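Local coordinates for Two-component response regulator yesN (Fusobacterium nucleatum, PDB 3LSG), which is a two-component response regulator whose C-terminal AraC-type helix-turn-helix domain, the part seen here, probably binds specific DNA sequences to control transcription, at the interface of chains A and B. Numbering follows the deposited sequence. Chains: chain A/B, Two-component response regulator yesN.

Contact 1: the interface of chains A and B. Residues chain A 81-85; chain B 22, 37, 47-49.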
# COMPACT_ATOMS: atom_id res chain seq x y z
N GLU A 81 9.73 -1.94 -1.30
CA GLU A 81 10.48 -2.77 -2.24
C GLU A 81 10.59 -2.11 -3.61
O GLU A 81 11.47 -2.45 -4.40
CB GLU A 81 9.93 -4.21 -2.33
CG GLU A 81 8.46 -4.41 -2.01
CD GLU A 81 8.07 -5.90 -1.91
OE1 GLU A 81 6.87 -6.22 -1.73
OE2 GLU A 81 8.98 -6.75 -2.03
N ASP A 82 9.72 -1.14 -3.88
CA ASP A 82 9.72 -0.45 -5.17
C ASP A 82 10.20 0.99 -5.03
O ASP A 82 9.48 1.82 -4.49
CB ASP A 82 8.30 -0.49 -5.77
CG ASP A 82 8.24 0.03 -7.21
OD1 ASP A 82 9.08 0.86 -7.60
OD2 ASP A 82 7.35 -0.42 -7.96
N VAL A 83 11.40 1.29 -5.53
CA VAL A 83 11.95 2.64 -5.40
C VAL A 83 11.07 3.72 -6.05
O VAL A 83 10.99 4.83 -5.58
CB VAL A 83 13.39 2.74 -5.95
CG1 VAL A 83 13.45 2.36 -7.42
CG2 VAL A 83 13.95 4.14 -5.75
N ASN A 84 10.41 3.40 -7.16
CA ASN A 84 9.58 4.40 -7.80
C ASN A 84 8.29 4.67 -7.05
O ASN A 84 7.81 5.80 -7.01
CB ASN A 84 9.30 4.05 -9.25
CG ASN A 84 10.53 4.20 -10.11
OD1 ASN A 84 11.25 5.20 -10.00
ND2 ASN A 84 10.80 3.22 -10.95
N TYR A 85 7.75 3.63 -6.42
CA TYR A 85 6.58 3.80 -5.57
C TYR A 85 6.95 4.64 -4.35
O TYR A 85 6.23 5.54 -3.97
CB TYR A 85 5.99 2.45 -5.15
CG TYR A 85 4.58 2.57 -4.58
CD1 TYR A 85 3.52 3.04 -5.37
CD2 TYR A 85 4.32 2.22 -3.27
CE1 TYR A 85 2.24 3.16 -4.85
CE2 TYR A 85 3.04 2.32 -2.74
CZ TYR A 85 2.01 2.79 -3.53
OH TYR A 85 0.74 2.89 -2.99
N LEU B 22 4.24 -7.07 -4.32
CA LEU B 22 5.26 -7.10 -5.35
C LEU B 22 6.16 -8.32 -5.15
O LEU B 22 6.58 -8.96 -6.12
CB LEU B 22 6.05 -5.79 -5.35
CG LEU B 22 7.24 -5.70 -6.29
CD1 LEU B 22 6.78 -5.80 -7.72
CD2 LEU B 22 7.97 -4.40 -6.05
N SER B 37 10.68 -4.30 -10.10
CA SER B 37 10.27 -2.92 -9.86
C SER B 37 10.46 -2.07 -11.12
O SER B 37 9.52 -1.44 -11.63
CB SER B 37 11.12 -2.32 -8.72
OG SER B 37 10.58 -2.69 -7.46
N PRO B 47 4.16 2.28 -11.43
CA PRO B 47 4.62 1.22 -10.52
C PRO B 47 3.56 0.13 -10.32
O PRO B 47 2.36 0.39 -10.41
CB PRO B 47 4.85 1.98 -9.20
CG PRO B 47 5.04 3.40 -9.60
CD PRO B 47 4.15 3.60 -10.79
N PHE B 48 4.03 -1.08 -10.02
CA PHE B 48 3.16 -2.22 -9.75
C PHE B 48 2.04 -1.91 -8.75
O PHE B 48 0.88 -2.24 -8.98
CB PHE B 48 3.98 -3.42 -9.27
CG PHE B 48 3.17 -4.47 -8.56
CD1 PHE B 48 2.43 -5.40 -9.26
CD2 PHE B 48 3.14 -4.51 -7.18
CE1 PHE B 48 1.67 -6.35 -8.60
CE2 PHE B 48 2.38 -5.47 -6.51
CZ PHE B 48 1.65 -6.38 -7.22
N GLN B 49 2.38 -1.27 -7.64
CA GLN B 49 1.39 -1.01 -6.60
C GLN B 49 0.26 -0.10 -7.08
O GLN B 49 -0.91 -0.26 -6.69
CB GLN B 49 2.07 -0.47 -5.34
CG GLN B 49 2.67 -1.59 -4.53
CD GLN B 49 3.76 -1.16 -3.59
OE1 GLN B 49 3.54 -1.05 -2.38
NE2 GLN B 49 4.95 -0.92 -4.13
O HOH W 1 7.18 -0.56 -2.49
O HOH W 2 4.98 -1.26 -6.73
O HOH W 3 6.92 -1.40 -10.18
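B:Gln49 lies across one face of the A:Tyr85 ring. The two chains are copies of the AraC-type DNA-binding domain, which carries two helix-turn-helix motifs. The glutamine chain runs nearly perpendicular to the tyrosine. The CB methylene of B:Gln49 sits over the middle of the ring, 3.6 Å from its centroid, in a CH-pi contact. Beyond CG the glutamine is extended. This carries its amide over the CD2 rim, where CD lies 3.4 Å from A:Tyr85 CD2. The amide is tilted 37° from the ring, so this is not a parallel stack. The ring turns toward chain B because its CG is anti to the backbone N (chi1 -165°). B:Pro47 lies crosswise to the tyrosine, with its CB near CD1.

The amide nitrogen NE2 of B:Gln49 stays over the ring's rim, 3.3 Å from A:Tyr85 CD2. B:Gln49 NE2 also meets water 1, at 2.8 Å, and water 2. Water 1 leads to the backbone N of A:Asp82, and water 2 to its carboxylate. A:Asp82 divides its two oxygens between two tasks. OD1 caps the start of helix 83-94. A:Asp82 OD1 accepts the backbone N-H of A:Asn84 at 2.9 Å, on the anti side and 24° out of the carboxylate plane, and more weakly that of A:Tyr85. OD2 faces chain B and binds waters 2 and 3. Water 3 continues to the carbonyl O of B:Ser37 and, at 2.9 Å, to the backbone N of B:Phe48. Water 2 also meets the backbone N of B:Gln49. The start of helix 83-94, and through water that of 48-66, may favour a negative charge on A:Asp82.

B:Ser37 packs against A:Asp82, its OG close to CA. B:Ser37 OG makes a weak hydrogen bond to the carbonyl O of A:Glu81, at 3.2 Å. A:Glu81 and B:Leu22 run antiparallel alongside each other, with A:Glu81 OE1 3.7 Å from B:Leu22 CB. The leucine methyl CD2 lies against A:Asp82 CB.

Contact 2: the interface of chains A and B. Residues chain A 85, 88-89; chain B 47, 49-50, 89.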
# COMPACT_ATOMS: atom_id res chain seq x y z
N TYR A 85 7.75 3.63 -6.42
CA TYR A 85 6.58 3.80 -5.57
C TYR A 85 6.95 4.64 -4.35
O TYR A 85 6.23 5.54 -3.97
CB TYR A 85 5.99 2.45 -5.15
CG TYR A 85 4.58 2.57 -4.58
CD1 TYR A 85 3.52 3.04 -5.37
CD2 TYR A 85 4.32 2.22 -3.27
CE1 TYR A 85 2.24 3.16 -4.85
CE2 TYR A 85 3.04 2.32 -2.74
CZ TYR A 85 2.01 2.79 -3.53
OH TYR A 85 0.74 2.89 -2.99
N THR A 88 7.00 8.23 -5.40
CA THR A 88 5.65 8.78 -5.53
C THR A 88 5.01 9.07 -4.17
O THR A 88 4.31 10.08 -4.03
CB THR A 88 4.70 7.88 -6.35
OG1 THR A 88 4.38 6.70 -5.61
CG2 THR A 88 5.32 7.51 -7.69
N LYS A 89 5.23 8.21 -3.18
CA LYS A 89 4.67 8.47 -1.85
C LYS A 89 5.37 9.67 -1.21
O LYS A 89 4.73 10.53 -0.62
CB LYS A 89 4.78 7.24 -0.93
CG LYS A 89 3.83 6.08 -1.28
CD LYS A 89 2.38 6.50 -1.06
CE LYS A 89 1.44 5.31 -1.08
NZ LYS A 89 0.01 5.76 -1.10
N PRO B 47 4.16 2.28 -11.43
CA PRO B 47 4.62 1.22 -10.52
C PRO B 47 3.56 0.13 -10.32
O PRO B 47 2.36 0.39 -10.41
CB PRO B 47 4.85 1.98 -9.20
CG PRO B 47 5.04 3.40 -9.60
CD PRO B 47 4.15 3.60 -10.79
N GLN B 49 2.38 -1.27 -7.64
CA GLN B 49 1.39 -1.01 -6.60
C GLN B 49 0.26 -0.10 -7.08
O GLN B 49 -0.91 -0.26 -6.69
CB GLN B 49 2.07 -0.47 -5.34
CG GLN B 49 2.67 -1.59 -4.53
CD GLN B 49 3.76 -1.16 -3.59
OE1 GLN B 49 3.54 -1.05 -2.38
NE2 GLN B 49 4.95 -0.92 -4.13
N ASP B 50 0.60 0.84 -7.95
CA ASP B 50 -0.42 1.67 -8.57
C ASP B 50 -1.27 0.88 -9.55
O ASP B 50 -2.47 1.07 -9.61
CB ASP B 50 0.19 2.90 -9.23
CG ASP B 50 0.62 3.93 -8.20
OD1 ASP B 50 -0.14 4.15 -7.24
OD2 ASP B 50 1.72 4.50 -8.35
N LYS B 89 -9.58 5.11 -0.15
CA LYS B 89 -8.83 4.96 -1.39
C LYS B 89 -9.74 5.14 -2.59
O LYS B 89 -9.34 5.71 -3.61
CB LYS B 89 -8.10 3.61 -1.44
CG LYS B 89 -6.92 3.55 -0.49
CD LYS B 89 -5.82 4.53 -0.92
CE LYS B 89 -4.98 3.91 -2.02
NZ LYS B 89 -3.70 4.66 -2.20
O HOH W 4 -1.41 3.27 -4.46
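A:Tyr85 meets B:Asp50 along the rim of its ring. The tyrosine has the most buried surface of this patch, 88 Å². The carboxylate carbon CG of B:Asp50 lies in the ring plane, at the edge. The carboxylate itself is turned 65° from the ring. B:Asp50 OD1 is 3.5 Å from A:Tyr85 CE1, and OD2 lies near both CE1 and CD1. The acidic oxygens therefore face the ring's C-H edge, which carries a slight positive charge and may suit them. CG of B:Asp50 is anti to the carbonyl carbon (chi1 -74°), which brings the carboxylate beside the tyrosine.

Water 4 completes the link. Water 4 lies in the ring plane, 2.6 Å from the phenol OH of A:Tyr85. Water 4 also lies 3.2 Å from B:Asp50 OD1. The two side chains are thus joined through water and by van der Waals contact, with no direct polar bond.

B:Gln49 covers one face of the ring, as in contact 1. A:Lys89 backs the opposite face from the same helix. A:Lys89 CG stands 4.1 Å above the plane of the A:Tyr85 ring, displaced from the ring centre to its edge. The ring is thus held between a partner residue and one of its own chain. On the A:Lys89 side of the ring, the hydroxyl OG1 of A:Thr88 bonds back to the carbonyl O of A:Tyr85 at 2.7 Å.

The amines of A:Lys89 and B:Lys89 approach tip to tip, with their NZ atoms 4.0 Å apart. If both are protonated, they would be expected to repel. B:Asp50 OD1 lies 6.3 Å from A:Lys89 NZ and could ease this only at a distance.

In the fold, A:Tyr85, A:Thr88 and A:Lys89 lie on helix 83-94, by family the likely recognition helix of the second helix-turn-helix motif. B:Gln49 and B:Asp50 lie in the first turn of the long helix 48-66.

Contact 1 and contact 2 adjoin, with the centres of their C-alpha atoms about 7 Å apart. They share A:Tyr85, B:Pro47 and B:Gln49. Contact 1 holds the loop before helix 83-94 and the start of that helix; contact 2 continues along it to A:Lys89. In chain B both use the start of helix 48-66, and contact 1 adds B:Leu22 and, on helix 33-44, probably the first motif's recognition helix, B:Ser37. Two-fold symmetry repeats each contact, and A:Lys89 and B:Lys89 face each other across the axis. The pairing engages probable DNA-reading helices, which may limit their access to DNA. The structure alone does not show that this dimer forms in cells.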